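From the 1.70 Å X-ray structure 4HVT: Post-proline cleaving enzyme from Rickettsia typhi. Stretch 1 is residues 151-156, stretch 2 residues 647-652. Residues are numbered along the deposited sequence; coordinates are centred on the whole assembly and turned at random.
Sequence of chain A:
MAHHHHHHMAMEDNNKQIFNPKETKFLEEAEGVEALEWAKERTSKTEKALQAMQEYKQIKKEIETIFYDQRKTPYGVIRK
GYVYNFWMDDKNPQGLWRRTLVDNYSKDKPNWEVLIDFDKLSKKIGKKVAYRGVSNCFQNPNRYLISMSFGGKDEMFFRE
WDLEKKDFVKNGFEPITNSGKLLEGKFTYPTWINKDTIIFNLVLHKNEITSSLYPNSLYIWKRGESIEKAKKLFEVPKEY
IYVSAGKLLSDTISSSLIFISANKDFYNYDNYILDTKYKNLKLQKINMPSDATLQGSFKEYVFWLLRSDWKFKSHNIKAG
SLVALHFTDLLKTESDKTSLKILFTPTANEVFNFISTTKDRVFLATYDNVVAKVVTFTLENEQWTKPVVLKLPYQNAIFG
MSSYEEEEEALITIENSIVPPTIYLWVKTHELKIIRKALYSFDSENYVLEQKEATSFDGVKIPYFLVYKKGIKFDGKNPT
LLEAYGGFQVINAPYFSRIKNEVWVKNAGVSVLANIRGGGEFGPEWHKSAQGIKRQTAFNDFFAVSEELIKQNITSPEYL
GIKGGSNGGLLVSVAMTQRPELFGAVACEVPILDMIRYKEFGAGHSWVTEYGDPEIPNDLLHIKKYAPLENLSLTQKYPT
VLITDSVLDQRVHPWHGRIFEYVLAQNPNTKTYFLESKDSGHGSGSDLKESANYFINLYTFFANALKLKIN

Stretch 1, residues 151-156: GGKDEM
Stretch 2, residues 647-652: VLDQRV

A loop leading into a strand and a segment with no regular structure, nearly 500 residues apart, meet across 360 Å² of summed buried surface, their end-to-end directions 68° apart. The register is set by CA pairs: Lys 153 CA to Leu 648 CA at 5.6 Å, Asp 154 CA to Gln 650 CA at 6.1 Å.

Stretch 1 opens with Gly 151 at phi/psi 53/-143, a positive phi that favours glycine. Gly 152 (-95/25) offers its carbonyl: water 1 lies 2.9 Å from Gly 152 O and likewise 2.9 Å from Asp 154 OD1, and accepts from Gln 650 N at 3.2 Å, bridging the two stretches. Lys 153 (-62/150; m, t, m, t) points sideways, and its aliphatic stem packs, Lys 153 CG lying 4.2 Å from Leu 648 CD1. Leu 648 (-102/18; m, t) points toward stretch 1 and supplies the apolar patch. The amine continues to a salt bridge with a residue two positions on in the same stretch, Lys 153 NZ to Glu 155 OE1 at 3.3 Å.

Asp 154 (-74/-35; chi1 m, chi2 -3°) is buried and points toward stretch 2, where its carboxylate is paid for by a two-pronged salt bridge: Arg 651 NE to Asp 154 OD2 at 2.8 Å and Arg 651 NH2 to Asp 154 OD1 at 2.9 Å, both nearly straight. Arg 651 (-79/-67) starts sideways, and its end comes nearer through t, p, p, chi4 75°, presenting the guanidinium edge.

Gln 650 (-88/-4; m, t, chi3 -45°) points toward stretch 1 and uses both ends of its amide. Gln 650 OE1 accepts from Glu 155 N at 3.0 Å, and weakly from Asp 154 N at 2.9 Å with a 124° angle; Gln 650 NE2 donates to Glu 155 OE1 at 3.0 Å. Glu 155 (-58/136; m, t, chi3 -52°) thus pairs backbone donor with side-chain acceptor, a match for a carboxamide. Met 156 (-150/169; p, t, p) continues the strand begun at Glu 155, without touching stretch 2.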

# COMPACT_ATOMS: atom_id res chain seq x y z
N GLY A 151 0.02 16.14 -7.53
CA GLY A 151 0.60 14.89 -8.08
C GLY A 151 0.73 13.81 -7.04
O GLY A 151 -0.12 13.69 -6.12
N GLY A 152 1.82 13.04 -7.15
CA GLY A 152 2.06 11.90 -6.29
C GLY A 152 2.94 12.26 -5.10
O GLY A 152 3.59 11.35 -4.52
N LYS A 153 2.95 13.53 -4.69
CA LYS A 153 3.64 13.85 -3.46
C LYS A 153 3.02 13.12 -2.25
O LYS A 153 1.81 12.81 -2.25
CB LYS A 153 3.62 15.35 -3.18
CG LYS A 153 4.48 16.15 -4.15
CD LYS A 153 4.91 17.49 -3.62
CE LYS A 153 3.74 18.43 -3.55
NZ LYS A 153 4.25 19.62 -2.82
N ASP A 154 3.85 12.81 -1.26
CA ASP A 154 3.37 12.35 0.05
C ASP A 154 2.78 13.54 0.83
O ASP A 154 1.85 13.42 1.62
CB ASP A 154 4.49 11.71 0.89
CG ASP A 154 4.95 10.32 0.42
OD1 ASP A 154 4.39 9.75 -0.56
OD2 ASP A 154 5.90 9.79 1.04
N GLU A 155 3.36 14.71 0.64
CA GLU A 155 2.81 15.95 1.20
C GLU A 155 1.42 16.13 0.69
O GLU A 155 1.18 15.98 -0.51
CB GLU A 155 3.63 17.13 0.74
CG GLU A 155 4.99 17.23 1.42
CD GLU A 155 5.76 18.45 1.02
OE1 GLU A 155 5.92 18.68 -0.17
OE2 GLU A 155 6.25 19.19 1.94
N MET A 156 0.51 16.51 1.58
CA MET A 156 -0.89 16.67 1.22
C MET A 156 -1.57 17.76 2.08
O MET A 156 -0.97 18.27 3.05
CB MET A 156 -1.62 15.36 1.32
CG MET A 156 -1.53 14.64 2.64
SD MET A 156 -2.41 13.02 2.61
CE MET A 156 -1.66 12.14 1.35
N VAL A 647 10.73 12.36 -9.69
CA VAL A 647 11.16 13.62 -9.15
C VAL A 647 10.44 13.89 -7.80
O VAL A 647 11.04 14.39 -6.88
CB VAL A 647 10.91 14.77 -10.19
CG1 VAL A 647 11.18 16.14 -9.55
CG2 VAL A 647 11.80 14.59 -11.42
N LEU A 648 9.16 13.55 -7.72
CA LEU A 648 8.34 13.86 -6.56
C LEU A 648 8.15 12.65 -5.66
O LEU A 648 7.20 12.59 -4.88
CB LEU A 648 7.02 14.46 -7.03
CG LEU A 648 7.16 15.88 -7.62
CD1 LEU A 648 5.80 16.37 -8.08
CD2 LEU A 648 7.78 16.83 -6.63
N ASP A 649 9.01 11.64 -5.83
CA ASP A 649 9.02 10.52 -4.89
C ASP A 649 9.66 11.02 -3.61
O ASP A 649 10.87 11.10 -3.49
CB ASP A 649 9.75 9.30 -5.48
CG ASP A 649 9.65 8.04 -4.59
OD1 ASP A 649 9.63 8.12 -3.32
OD2 ASP A 649 9.64 6.94 -5.20
N GLN A 650 8.81 11.37 -2.66
CA GLN A 650 9.24 11.78 -1.35
C GLN A 650 9.41 10.63 -0.34
O GLN A 650 9.79 10.88 0.83
CB GLN A 650 8.22 12.78 -0.79
CG GLN A 650 8.06 13.97 -1.73
CD GLN A 650 7.08 15.00 -1.20
OE1 GLN A 650 6.02 14.64 -0.73
NE2 GLN A 650 7.47 16.31 -1.25
N ARG A 651 9.08 9.41 -0.73
CA ARG A 651 9.20 8.26 0.15
C ARG A 651 10.69 7.85 0.16
O ARG A 651 11.36 8.00 1.16
CB ARG A 651 8.31 7.12 -0.33
CG ARG A 651 8.05 6.00 0.67
CD ARG A 651 7.10 6.41 1.81
NE ARG A 651 5.94 6.97 1.17
CZ ARG A 651 5.00 6.26 0.56
NH1 ARG A 651 5.00 4.92 0.65
NH2 ARG A 651 4.09 6.88 -0.20
N VAL A 652 11.22 7.37 -0.96
CA VAL A 652 12.58 6.89 -1.01
C VAL A 652 13.56 7.89 -1.64
O VAL A 652 14.74 7.81 -1.35
CB VAL A 652 12.71 5.53 -1.76
CG1 VAL A 652 11.93 4.43 -1.08
CG2 VAL A 652 12.20 5.65 -3.18
O HOH W 1 5.81 10.38 -2.95
O HOH W 2 7.59 9.66 3.22